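Local coordinates for protein amine Dehydrogenase (Pseudomonas putida, PDB 1JMX) that probably transfers electrons through its two covalently attached c-type hemes, as the heme-bearing alpha subunit of a quinohemoprotein amine dehydrogenase, at residues L145-L149 with Q150-P154; P161-A165 with A166-W170; F253-D257 with G258-G262; T277-K280 with E281-R285; V485-W488 with N489-L493. All coordinates share one frame; numbering follows the deposited sequence.

Contact 1: residues L145-L149 with Q150-P154; sequences LPIAL and QQVVP
The planar carbonyl group of Ile147 receives two backbone donors from different directions: Val152 N lies in its plane at 3.1 Å from Ile147 O, whereas Gln151 N, 2.8 Å from Ile147 O, comes in tilted 32° out of that plane. The amides of two exposed glutamines are the other flat groups here. That of Gln150 rests beside Pro146, its OE1 4.1 Å from Pro146 CB, and that of Gln151 turns back along Ile147, with NE2 3.9 Å from Ile147 CA. All of this lies within helix 144-159. Gln150 N bonds to Pro146 O in the ordinary alpha manner, but Val152 N and then Val153 N, 2.8 Å from Ala148 O, reach five residues back, so the helix widens into a pi-type turn at 150-152. Val153 CG2, opposite the carbonyl carbon about chi1, is directed back at this turn and packs 4.3 Å from Leu149 CD2. On the inner side Val152 touches Cys100, which is covalently linked to a heme, and Ala148 and Val153 pack on Val123 of helix 116-129. Pro154 brings no N-H to the next carbonyl; its CD sits 3.4 Å from Leu149 O instead. The chemistry of a proline ring therefore fits both the shifted bonding pattern and the 30° bend between the axes of 145-149 and 150-154.

Contact 2: residues P161-A165 with A166-W170; sequences PLESA and AWAEW
Ser164 is the N-cap of helix 165-173, its side chain accepting from Trp167 N, where the loop after helix 144-159 turns into the next helix. Hydrogen bonds come first. Ser164 OG, placed between its own backbone N and carbonyl carbon (chi1 67°), faces the first turn and accepts a weak bond from Trp167 N at 3.3 Å; the stronger partner of this hydroxyl is Glu74. Behind the cap the regular helical pattern begins, with Ala168 N bonded to Ser164 O and Glu169 N, at 2.8 Å, to Ala165 O. One residue earlier, Glu163, bent at chi2, turns its carboxylate forward over the residues that follow, and OE2 takes a weak bond from Ser164 N at 3.1 Å.

Contacts with the indole are looser. The same Glu163 OE2 stands at the ring edge of Trp167, 4.0 Å from CD1, with the carboxylate and ring planes 69° apart. Arg31 makes a cation-pi contact with this indole and also bonds to Leu162 O, tying the start of the helix to Arg31, beside the heme-binding Gln30. Trp170 points to the barrel instead, giving its NE1 to Asn234 O and meeting the ring of Tyr236.

Apolar and van der Waals contacts complete the turn. Ala166 CB lies beside Ser164 OG, and the extended chain of Glu169 runs back along the helix until its OE1 is 3.9 Å from Ala165 CB.

Contact 3: residues F253-D257 with G258-G262; sequences FAALD and GEMKG
A tight beta hairpin joins Phe253-Leu256 to Glu259-Gly262, two neighbouring strands of the antiparallel barrel. Its two-residue turn, Asp257-Gly258, has both residues in the left-handed helical region, in the manner of a type I' turn; positive phi favours glycine at 258, where a beta carbon would also strike Asp257 O. Ala254 and Lys261 are the hydrogen-bonded pair, with Ala254 N 2.8 Å from Lys261 O and Lys261 N 3.0 Å from Ala254 O. Nearer the turn, Leu256 N bonds to Glu259 O at 2.9 Å, while the return bond from Glu259 N to Leu256 O is weak.

On the face of Ala255 and Met260, a non-hydrogen-bonded pair, Met260 CG packs 3.8 Å from Ala255 CB. The thioether continues to Phe253, where SD lies 4.0 Å from CD2 in an oblique Met-aromatic contact. The Phe253 ring, turned by chi1 of -51°, brings its edge to Gly262, CD1 being 3.5 Å from Gly262 CA. A beta carbon at 262 would collide with that ring atom. On the face of Ala254, Glu259 and Lys261 form a salt bridge, NZ to OE2 at 3.2 Å, which probably offsets the nearby negative charge of Asp257.

Two strands flank the hairpin in the barrel. Strand 237-244 bonds to Phe253 through Trp238 on one side, and strand 269-280 pairs with Met260 and Gly262 on the other. Phe253 lies against Trp238 and stacks on Phe276, so its ring spans both seams.

Contact 4: residues T277-K280 with E281-R285; sequences TAVK and EGKAR
Arg285 folds back over Val279, meeting its methyls with most of its chain. Its CB lies 3.8 Å from Val279 CG1 and its CG 3.6 Å from the same methyl. The chain then bends at chi2 (-100°), where CD swings a little clear, and again at chi3, which carries the charged end across to the other branch: NE and CZ pass close to Val279 CG2, and NH2 ends 3.3 Å from it. That methyl thus sits over one face of the guanidinium group, which itself has a long, weak ion pair with Glu259.

Lys283 reaches the same valine from another direction. Bent at chi3 and chi4, its chain brings CE beside Val279 CG1 and gives NZ a short bond of 2.7 Å to Lys280 O, approaching at 121° to the C=O bond. NZ also bonds to Gly258 O of the neighbouring hairpin. A leucine in place of Lys283 would probably leave Lys280 O without its charged donor and cost Gly258 O one partner, loosening the link between the turn and the hairpin.

On the far side of the turn, Lys280 NZ makes a weak bond to Glu281 O, at 3.4 Å. The carboxylate of Glu281 is held by Gln183 N. With Lys283 bonding across it, the turn joins strand 269-280, the last of the barrel, to strand 285-295 of the following E-set-type domain.

Contact 5: residues V485-W488 with N489-L493; sequences VQRW and NNPPL. With HEC (heme c), chain E.
Arg487 grips the backbone of Asn489 side-on, with two hydrogen bonds to one oxygen: NE is 3.1 Å and NH2 2.9 Å from Asn489 O. The oxygen lies in the guanidinium plane, and the NH2 bond also lies in the carbonyl plane, while NE approaches tilted 30° from it. A chi1 of 55° and a bend at chi3 fold the arginine over the residues that follow it. Its third nitrogen, NH1, bonds to the backbone of a neighbouring subunit.

Packing of flat groups comes next. The Asn490 amide covers one face of the guanidinium, offset toward the rim, the planes 17° apart. At the guanidinium edge Pro491 CD stands 3.9 Å from NH2. The Trp488 ring makes an edge-to-face contact with an aromatic side chain of the neighbouring subunit.

A water closes the turn, donating to Trp488 O at 2.6 Å and accepting from Asn490 N at 2.9 Å.

Heme contacts form the last group. Asn489, a heme-binding residue, sets its amide against a propionate, its CG 3.3 Å from O2D of the heme, and Pro491 CG lies 3.5 Å from the same oxygen. Ser40, Arg43 and Arg108 are hydrogen-bonded to this heme.

A methionine in place of Arg487, having no N-H, would take both donors from Asn489 O and would probably leave the heme-facing turn freer to shift. Joining backbone, subunit interface and, through Asn489, the heme propionate, this buried cation is likely to draw electron density from the Asn489 carbonyl and stiffen the turn.

The five contacts follow one another along the chain. Contacts 1 and 2 lie on consecutive helices, 144-159 and 165-173, with nearest atoms about 8 Å apart. Contacts 3 and 4 share the eight-stranded barrel, their centres 10 Å apart; Met260 O and Ala278 N, 2.9 Å apart, probably bond across strands 259-266 and 269-280. Contact 2 touches contact 3 where Trp170 CH2 packs 3.9 Å from Leu256 CD2, so helix 165-173 meets the barrel there. Contact 5, after the last strand of the chain, returns to a heme, about 18 Å from contact 1 between nearest atoms. The C-terminal tail thus brings the last domain back to the N-terminal heme region.

Contact 1: residues L145-L149 with Q150-P154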
# COMPACT_ATOMS: atom_id res chain seq x y z
N LEU A 145 -20.30 1.98 -3.01
CA LEU A 145 -20.88 3.10 -2.26
C LEU A 145 -22.11 2.73 -1.40
O LEU A 145 -22.11 3.00 -0.20
CB LEU A 145 -21.14 4.29 -3.19
CG LEU A 145 -21.52 5.65 -2.58
CD1 LEU A 145 -20.50 6.06 -1.51
CD2 LEU A 145 -21.61 6.67 -3.69
N PRO A 146 -23.14 2.09 -1.99
CA PRO A 146 -24.34 1.69 -1.23
C PRO A 146 -24.02 0.78 -0.03
O PRO A 146 -24.57 0.95 1.06
CB PRO A 146 -25.16 0.95 -2.28
CG PRO A 146 -24.84 1.69 -3.52
CD PRO A 146 -23.34 1.84 -3.43
N ILE A 147 -23.15 -0.19 -0.26
CA ILE A 147 -22.72 -1.13 0.77
C ILE A 147 -21.99 -0.40 1.89
O ILE A 147 -22.23 -0.63 3.08
CB ILE A 147 -21.79 -2.23 0.15
CG1 ILE A 147 -22.60 -3.19 -0.72
CG2 ILE A 147 -21.03 -2.98 1.22
CD1 ILE A 147 -21.74 -4.10 -1.56
N ALA A 148 -21.10 0.52 1.51
CA ALA A 148 -20.32 1.27 2.48
C ALA A 148 -21.18 2.20 3.34
O ALA A 148 -20.95 2.33 4.54
CB ALA A 148 -19.23 2.06 1.76
N LEU A 149 -22.19 2.81 2.73
CA LEU A 149 -23.08 3.72 3.44
C LEU A 149 -24.16 3.02 4.24
O LEU A 149 -24.46 3.41 5.37
CB LEU A 149 -23.72 4.71 2.47
CG LEU A 149 -22.80 5.70 1.73
CD1 LEU A 149 -23.60 6.48 0.70
CD2 LEU A 149 -22.12 6.63 2.71
N GLN A 150 -24.74 1.96 3.67
CA GLN A 150 -25.82 1.24 4.33
C GLN A 150 -25.41 0.11 5.27
O GLN A 150 -26.09 -0.14 6.26
CB GLN A 150 -26.80 0.70 3.29
CG GLN A 150 -27.58 1.79 2.57
CD GLN A 150 -28.29 1.28 1.33
OE1 GLN A 150 -28.22 1.90 0.26
NE2 GLN A 150 -28.96 0.14 1.45
N GLN A 151 -24.32 -0.58 4.96
CA GLN A 151 -23.85 -1.67 5.80
C GLN A 151 -22.69 -1.28 6.70
O GLN A 151 -22.76 -1.44 7.92
CB GLN A 151 -23.39 -2.86 4.95
CG GLN A 151 -24.35 -4.02 4.88
CD GLN A 151 -25.51 -3.77 3.95
OE1 GLN A 151 -26.67 -3.82 4.38
NE2 GLN A 151 -25.22 -3.51 2.68
N VAL A 152 -21.64 -0.74 6.09
CA VAL A 152 -20.43 -0.36 6.81
C VAL A 152 -20.52 0.81 7.78
O VAL A 152 -20.08 0.70 8.92
CB VAL A 152 -19.24 -0.14 5.83
CG1 VAL A 152 -17.94 0.09 6.61
CG2 VAL A 152 -19.09 -1.34 4.89
N VAL A 153 -21.10 1.93 7.34
CA VAL A 153 -21.21 3.10 8.22
C VAL A 153 -21.90 2.77 9.55
O VAL A 153 -21.38 3.13 10.61
CB VAL A 153 -21.89 4.31 7.50
CG1 VAL A 153 -22.21 5.41 8.50
CG2 VAL A 153 -20.98 4.84 6.41
N PRO A 154 -23.06 2.08 9.52
CA PRO A 154 -23.79 1.72 10.75
C PRO A 154 -23.01 0.73 11.64
O PRO A 154 -23.18 0.72 12.85
CB PRO A 154 -25.06 1.07 10.20
CG PRO A 154 -25.25 1.76 8.90
CD PRO A 154 -23.87 1.76 8.34

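Contact 2: residues P161-A165 with A166-W170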
# COMPACT_ATOMS: atom_id res chain seq x y z
N PRO A 161 -18.07 3.98 18.38
CA PRO A 161 -18.88 5.18 18.64
C PRO A 161 -18.14 6.31 19.33
O PRO A 161 -17.20 6.07 20.09
CB PRO A 161 -19.98 4.64 19.54
CG PRO A 161 -19.25 3.65 20.37
CD PRO A 161 -18.40 2.92 19.35
N LEU A 162 -18.59 7.53 19.10
CA LEU A 162 -17.99 8.72 19.70
C LEU A 162 -18.10 8.63 21.22
O LEU A 162 -17.14 8.88 21.94
CB LEU A 162 -18.71 9.97 19.19
CG LEU A 162 -17.95 11.29 19.10
CD1 LEU A 162 -18.28 12.19 20.26
CD2 LEU A 162 -16.45 11.06 18.99
N GLU A 163 -19.27 8.24 21.70
CA GLU A 163 -19.48 8.11 23.14
C GLU A 163 -19.46 6.67 23.62
O GLU A 163 -19.98 5.77 22.98
CB GLU A 163 -20.76 8.81 23.60
CG GLU A 163 -20.50 10.00 24.56
CD GLU A 163 -19.91 9.59 25.94
OE1 GLU A 163 -20.69 9.57 26.92
OE2 GLU A 163 -18.68 9.34 26.04
N SER A 164 -18.81 6.48 24.77
CA SER A 164 -18.69 5.17 25.39
C SER A 164 -18.43 5.40 26.88
O SER A 164 -17.96 6.47 27.27
CB SER A 164 -17.54 4.38 24.76
OG SER A 164 -16.28 4.96 25.05
N ALA A 165 -18.74 4.40 27.69
CA ALA A 165 -18.53 4.49 29.12
C ALA A 165 -17.03 4.62 29.42
O ALA A 165 -16.62 5.38 30.29
CB ALA A 165 -19.10 3.26 29.81
N ALA A 166 -16.23 3.90 28.63
CA ALA A 166 -14.78 3.89 28.77
C ALA A 166 -14.16 5.28 28.69
O ALA A 166 -13.31 5.64 29.50
CB ALA A 166 -14.18 2.99 27.69
N TRP A 167 -14.58 6.05 27.69
CA TRP A 167 -14.07 7.40 27.50
C TRP A 167 -14.54 8.33 28.61
O TRP A 167 -13.79 9.20 29.06
CB TRP A 167 -14.52 7.95 26.14
CG TRP A 167 -14.09 9.35 25.90
CD1 TRP A 167 -14.87 10.38 25.47
CD2 TRP A 167 -12.78 9.89 26.10
NE1 TRP A 167 -14.12 11.53 25.37
CE2 TRP A 167 -12.83 11.26 25.75
CE3 TRP A 167 -11.55 9.35 26.53
CZ2 TRP A 167 -11.72 12.10 25.83
CZ3 TRP A 167 -10.44 10.19 26.60
CH2 TRP A 167 -10.53 11.55 26.25
N ALA A 168 -15.80 8.18 29.02
CA ALA A 168 -16.39 9.01 30.07
C ALA A 168 -15.67 8.78 31.39
O ALA A 168 -15.30 9.74 32.09
CB ALA A 168 -17.88 8.69 30.21
N GLU A 169 -15.45 7.51 31.72
CA GLU A 169 -14.77 7.11 32.95
C GLU A 169 -13.28 7.37 32.92
O GLU A 169 -12.63 7.41 33.96
CB GLU A 169 -15.07 5.65 33.26
CG GLU A 169 -16.46 5.47 33.85
CD GLU A 169 -16.87 4.02 34.00
OE1 GLU A 169 -17.96 3.66 33.47
OE2 GLU A 169 -16.13 3.24 34.65
N TRP A 170 -12.74 7.51 31.71
CA TRP A 170 -11.33 7.80 31.58
C TRP A 170 -11.09 9.30 31.82
O TRP A 170 -10.11 9.68 32.44
CB TRP A 170 -10.80 7.39 30.21
CG TRP A 170 -9.37 7.73 30.09
CD1 TRP A 170 -8.81 8.68 29.30
CD2 TRP A 170 -8.30 7.17 30.86
NE1 TRP A 170 -7.46 8.76 29.53
CE2 TRP A 170 -7.12 7.84 30.49
CE3 TRP A 170 -8.23 6.16 31.84
CZ2 TRP A 170 -5.88 7.54 31.05
CZ3 TRP A 170 -6.99 5.87 32.40
CH2 TRP A 170 -5.83 6.56 32.01

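Contact 3: residues F253-D257 with G258-G262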
# COMPACT_ATOMS: atom_id res chain seq x y z
N PHE A 253 4.95 4.15 24.30
CA PHE A 253 4.51 3.33 25.43
C PHE A 253 3.16 3.78 25.92
O PHE A 253 2.68 4.87 25.59
CB PHE A 253 5.49 3.44 26.62
CG PHE A 253 6.93 3.20 26.28
CD1 PHE A 253 7.31 2.30 25.29
CD2 PHE A 253 7.93 3.91 26.95
CE1 PHE A 253 8.65 2.11 24.98
CE2 PHE A 253 9.27 3.72 26.64
CZ PHE A 253 9.63 2.81 25.65
N ALA A 254 2.55 2.91 26.71
CA ALA A 254 1.28 3.18 27.35
C ALA A 254 1.71 3.12 28.80
O ALA A 254 2.24 2.11 29.25
CB ALA A 254 0.28 2.10 27.05
N ALA A 255 1.62 4.26 29.48
CA ALA A 255 2.00 4.39 30.88
C ALA A 255 0.75 4.29 31.74
O ALA A 255 -0.02 5.24 31.85
CB ALA A 255 2.70 5.72 31.11
N LEU A 256 0.57 3.13 32.35
CA LEU A 256 -0.59 2.88 33.20
C LEU A 256 -0.23 2.12 34.48
O LEU A 256 0.52 1.15 34.44
CB LEU A 256 -1.62 2.05 32.42
CG LEU A 256 -2.20 2.66 31.14
CD1 LEU A 256 -2.91 1.57 30.34
CD2 LEU A 256 -3.15 3.81 31.49
N ASP A 257 -0.76 2.59 35.62
CA ASP A 257 -0.54 1.92 36.91
C ASP A 257 0.96 1.77 37.26
O ASP A 257 1.39 0.73 37.76
CB ASP A 257 -1.29 0.57 36.86
CG ASP A 257 -1.00 -0.34 38.05
OD1 ASP A 257 -1.52 -0.09 39.16
OD2 ASP A 257 -0.26 -1.34 37.85
N GLY A 258 1.74 2.82 37.00
CA GLY A 258 3.18 2.78 37.28
C GLY A 258 3.93 1.70 36.51
O GLY A 258 4.93 1.15 36.98
N GLU A 259 3.45 1.44 35.30
CA GLU A 259 4.02 0.43 34.44
C GLU A 259 3.98 0.98 33.03
O GLU A 259 2.99 1.60 32.63
CB GLU A 259 3.17 -0.83 34.55
CG GLU A 259 3.85 -2.12 34.15
CD GLU A 259 2.91 -3.32 34.19
OE1 GLU A 259 3.19 -4.32 33.48
OE2 GLU A 259 1.89 -3.27 34.91
N MET A 260 5.07 0.81 32.29
CA MET A 260 5.14 1.28 30.92
C MET A 260 5.32 0.12 29.97
O MET A 260 6.25 -0.66 30.10
CB MET A 260 6.28 2.26 30.74
CG MET A 260 5.94 3.65 31.19
SD MET A 260 7.26 4.78 30.84
CE MET A 260 7.01 6.01 32.17
N LYS A 261 4.41 0.00 29.01
CA LYS A 261 4.50 -1.06 28.04
C LYS A 261 4.43 -0.49 26.65
O LYS A 261 3.63 0.40 26.38
CB LYS A 261 3.41 -2.09 28.28
CG LYS A 261 3.74 -3.04 29.41
CD LYS A 261 2.57 -3.22 30.36
CE LYS A 261 2.34 -1.97 31.20
NZ LYS A 261 1.11 -2.06 32.05
N GLY A 262 5.31 -0.98 25.79
CA GLY A 262 5.33 -0.50 24.43
C GLY A 262 6.51 -0.98 23.62
O GLY A 262 7.02 -2.09 23.81

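Contact 4: residues T277-K280 with E281-R285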
# COMPACT_ATOMS: atom_id res chain seq x y z
N THR A 277 9.20 -3.08 28.39
CA THR A 277 8.34 -3.13 29.55
C THR A 277 9.15 -2.54 30.70
O THR A 277 10.35 -2.74 30.78
CB THR A 277 7.84 -4.57 29.85
OG1 THR A 277 7.00 -4.54 31.02
CG2 THR A 277 9.00 -5.53 30.08
N ALA A 278 8.52 -1.71 31.51
CA ALA A 278 9.21 -1.08 32.62
C ALA A 278 8.29 -0.98 33.82
O ALA A 278 7.06 -1.10 33.69
CB ALA A 278 9.72 0.32 32.23
N VAL A 279 8.89 -0.76 34.99
CA VAL A 279 8.14 -0.64 36.23
C VAL A 279 8.73 0.48 37.08
O VAL A 279 9.94 0.57 37.24
CB VAL A 279 8.16 -1.97 37.02
CG1 VAL A 279 7.63 -1.77 38.42
CG2 VAL A 279 7.29 -2.99 36.30
N LYS A 280 7.86 1.33 37.61
CA LYS A 280 8.32 2.43 38.44
C LYS A 280 8.69 1.97 39.84
O LYS A 280 8.05 1.09 40.42
CB LYS A 280 7.25 3.52 38.54
CG LYS A 280 7.74 4.77 39.24
CD LYS A 280 6.61 5.77 39.45
CE LYS A 280 7.09 7.00 40.24
NZ LYS A 280 7.56 6.64 41.61
N GLU A 281 9.73 2.59 40.38
CA GLU A 281 10.20 2.31 41.72
C GLU A 281 9.06 2.58 42.68
O GLU A 281 8.19 3.41 42.40
CB GLU A 281 11.39 3.21 42.05
CG GLU A 281 11.07 4.70 41.91
CD GLU A 281 12.21 5.60 42.36
OE1 GLU A 281 12.30 6.74 41.85
OE2 GLU A 281 13.01 5.17 43.24
N GLY A 282 9.04 1.86 43.80
CA GLY A 282 7.98 2.04 44.77
C GLY A 282 7.09 0.83 44.94
O GLY A 282 6.40 0.71 45.95
N LYS A 283 7.05 -0.04 43.93
CA LYS A 283 6.26 -1.27 43.97
C LYS A 283 7.22 -2.40 43.60
O LYS A 283 7.94 -2.29 42.60
CB LYS A 283 5.14 -1.25 42.92
CG LYS A 283 4.49 0.11 42.67
CD LYS A 283 3.61 0.08 41.40
CE LYS A 283 4.40 -0.32 40.14
NZ LYS A 283 5.50 0.64 39.81
N ALA A 284 7.23 -3.48 44.39
CA ALA A 284 8.10 -4.63 44.14
C ALA A 284 7.56 -5.49 43.00
O ALA A 284 6.47 -6.07 43.09
CB ALA A 284 8.25 -5.49 45.40
N ARG A 285 8.34 -5.54 41.92
CA ARG A 285 7.98 -6.32 40.74
C ARG A 285 9.20 -7.11 40.28
O ARG A 285 10.34 -6.75 40.58
CB ARG A 285 7.52 -5.40 39.60
CG ARG A 285 6.17 -4.69 39.83
CD ARG A 285 4.99 -5.37 39.10
NE ARG A 285 5.04 -5.21 37.64
CZ ARG A 285 5.67 -6.04 36.81
NH1 ARG A 285 6.30 -7.12 37.28
NH2 ARG A 285 5.70 -5.78 35.51

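Contact 5: residues V485-W488 with N489-L493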
# COMPACT_ATOMS: atom_id res chain seq x y z
N VAL A 485 9.38 -3.85 -3.04
CA VAL A 485 9.55 -2.45 -3.39
C VAL A 485 9.20 -1.47 -2.27
O VAL A 485 8.53 -1.81 -1.29
CB VAL A 485 8.72 -2.13 -4.65
CG1 VAL A 485 9.08 -3.10 -5.77
CG2 VAL A 485 7.23 -2.22 -4.35
N GLN A 486 9.65 -0.24 -2.45
CA GLN A 486 9.42 0.83 -1.49
C GLN A 486 8.00 1.39 -1.56
O GLN A 486 7.21 1.02 -2.43
CB GLN A 486 10.39 2.01 -1.76
CG GLN A 486 11.73 1.67 -2.41
CD GLN A 486 11.68 1.73 -3.94
OE1 GLN A 486 11.35 0.76 -4.58
NE2 GLN A 486 12.06 2.87 -4.51
N ARG A 487 7.70 2.26 -0.60
CA ARG A 487 6.44 2.98 -0.52
C ARG A 487 6.89 4.36 -0.06
O ARG A 487 7.76 4.48 0.80
CB ARG A 487 5.43 2.33 0.44
CG ARG A 487 5.90 2.09 1.86
CD ARG A 487 4.77 1.53 2.71
NE ARG A 487 3.83 2.57 3.13
CZ ARG A 487 2.71 2.35 3.82
NH1 ARG A 487 2.35 1.13 4.18
NH2 ARG A 487 1.97 3.39 4.22
N TRP A 488 6.39 5.40 -0.74
CA TRP A 488 6.76 6.78 -0.43
C TRP A 488 5.78 7.50 0.49
O TRP A 488 6.13 8.52 1.08
CB TRP A 488 6.94 7.58 -1.71
CG TRP A 488 7.94 6.98 -2.65
CD1 TRP A 488 9.25 7.34 -2.79
CD2 TRP A 488 7.70 5.94 -3.60
NE1 TRP A 488 9.84 6.60 -3.78
CE2 TRP A 488 8.91 5.73 -4.30
CE3 TRP A 488 6.58 5.16 -3.94
CZ2 TRP A 488 9.04 4.78 -5.32
CZ3 TRP A 488 6.71 4.22 -4.96
CH2 TRP A 488 7.93 4.03 -5.63
N ASN A 489 4.55 7.01 0.58
CA ASN A 489 3.57 7.60 1.47
C ASN A 489 3.65 6.77 2.76
O ASN A 489 3.19 5.63 2.80
CB ASN A 489 2.16 7.54 0.88
CG ASN A 489 1.11 8.20 1.77
OD1 ASN A 489 -0.10 7.98 1.60
ND2 ASN A 489 1.56 9.03 2.70
N ASN A 490 4.24 7.35 3.79
CA ASN A 490 4.42 6.65 5.06
C ASN A 490 4.02 7.50 6.25
O ASN A 490 4.87 8.06 6.93
CB ASN A 490 5.88 6.22 5.21
CG ASN A 490 6.06 4.71 5.12
OD1 ASN A 490 6.84 4.22 4.30
ND2 ASN A 490 5.37 3.96 6.00
N PRO A 491 2.71 7.61 6.51
CA PRO A 491 2.18 8.39 7.63
C PRO A 491 2.52 7.68 8.95
O PRO A 491 2.97 6.53 8.94
CB PRO A 491 0.67 8.35 7.37
CG PRO A 491 0.55 8.01 5.92
CD PRO A 491 1.62 7.01 5.74
N PRO A 492 2.30 8.36 10.10
CA PRO A 492 2.55 7.87 11.47
C PRO A 492 1.86 6.54 11.78
O PRO A 492 2.35 5.74 12.58
CB PRO A 492 1.98 8.99 12.33
CG PRO A 492 2.31 10.19 11.53
CD PRO A 492 1.90 9.77 10.14
N LEU A 493 0.69 6.34 11.18
CA LEU A 493 -0.07 5.11 11.35
C LEU A 493 -0.17 4.39 10.00
O LEU A 493 -0.45 5.00 8.97
CB LEU A 493 -1.47 5.43 11.89
CG LEU A 493 -1.56 6.01 13.31
CD1 LEU A 493 -3.00 6.26 13.69
CD2 LEU A 493 -0.92 5.04 14.28
FE HEC E . -9.00 5.13 4.44
CHA HEC E . -7.16 7.67 5.59
CHB HEC E . -10.81 5.22 7.29
CHC HEC E . -11.00 2.67 3.24
CHD HEC E . -7.16 5.08 1.55
NA HEC E . -8.97 6.19 6.08
C1A HEC E . -8.13 7.21 6.41
C2A HEC E . -8.41 7.74 7.71
C3A HEC E . -9.43 7.04 8.19
C4A HEC E . -9.79 6.08 7.18
CMA HEC E . -10.11 7.22 9.54
CAA HEC E . -7.68 8.90 8.36
CBA HEC E . -8.72 10.02 8.42
CGA HEC E . -8.26 11.33 9.01
O1A HEC E . -7.12 11.49 9.40
O2A HEC E . -9.07 12.23 9.06
NB HEC E . -10.55 4.16 5.11
C1B HEC E . -11.20 4.32 6.34
C2B HEC E . -12.33 3.47 6.50
C3B HEC E . -12.42 2.76 5.34
C4B HEC E . -11.29 3.17 4.49
CMB HEC E . -13.26 3.41 7.73
CAB HEC E . -13.52 1.75 5.07
CBB HEC E . -14.61 2.22 4.10
NC HEC E . -9.05 4.08 2.76
C1C HEC E . -9.94 3.09 2.43
C2C HEC E . -9.67 2.54 1.14
C3C HEC E . -8.60 3.18 0.66
C4C HEC E . -8.21 4.17 1.67
CMC HEC E . -10.47 1.42 0.47
CAC HEC E . -7.90 2.79 -0.62
CBC HEC E . -8.32 3.39 -1.94
ND HEC E . -7.49 6.15 3.71
C1D HEC E . -6.83 6.03 2.50
C2D HEC E . -5.77 7.02 2.37
C3D HEC E . -5.82 7.74 3.55
C4D HEC E . -6.85 7.18 4.33
CMD HEC E . -4.83 7.20 1.17
CAD HEC E . -5.00 8.93 4.06
CBD HEC E . -3.86 9.41 3.22
CGD HEC E . -2.58 8.79 3.65
O1D HEC E . -2.62 7.68 4.25
O2D HEC E . -1.51 9.39 3.41
O HOH W 1 5.79 9.73 3.30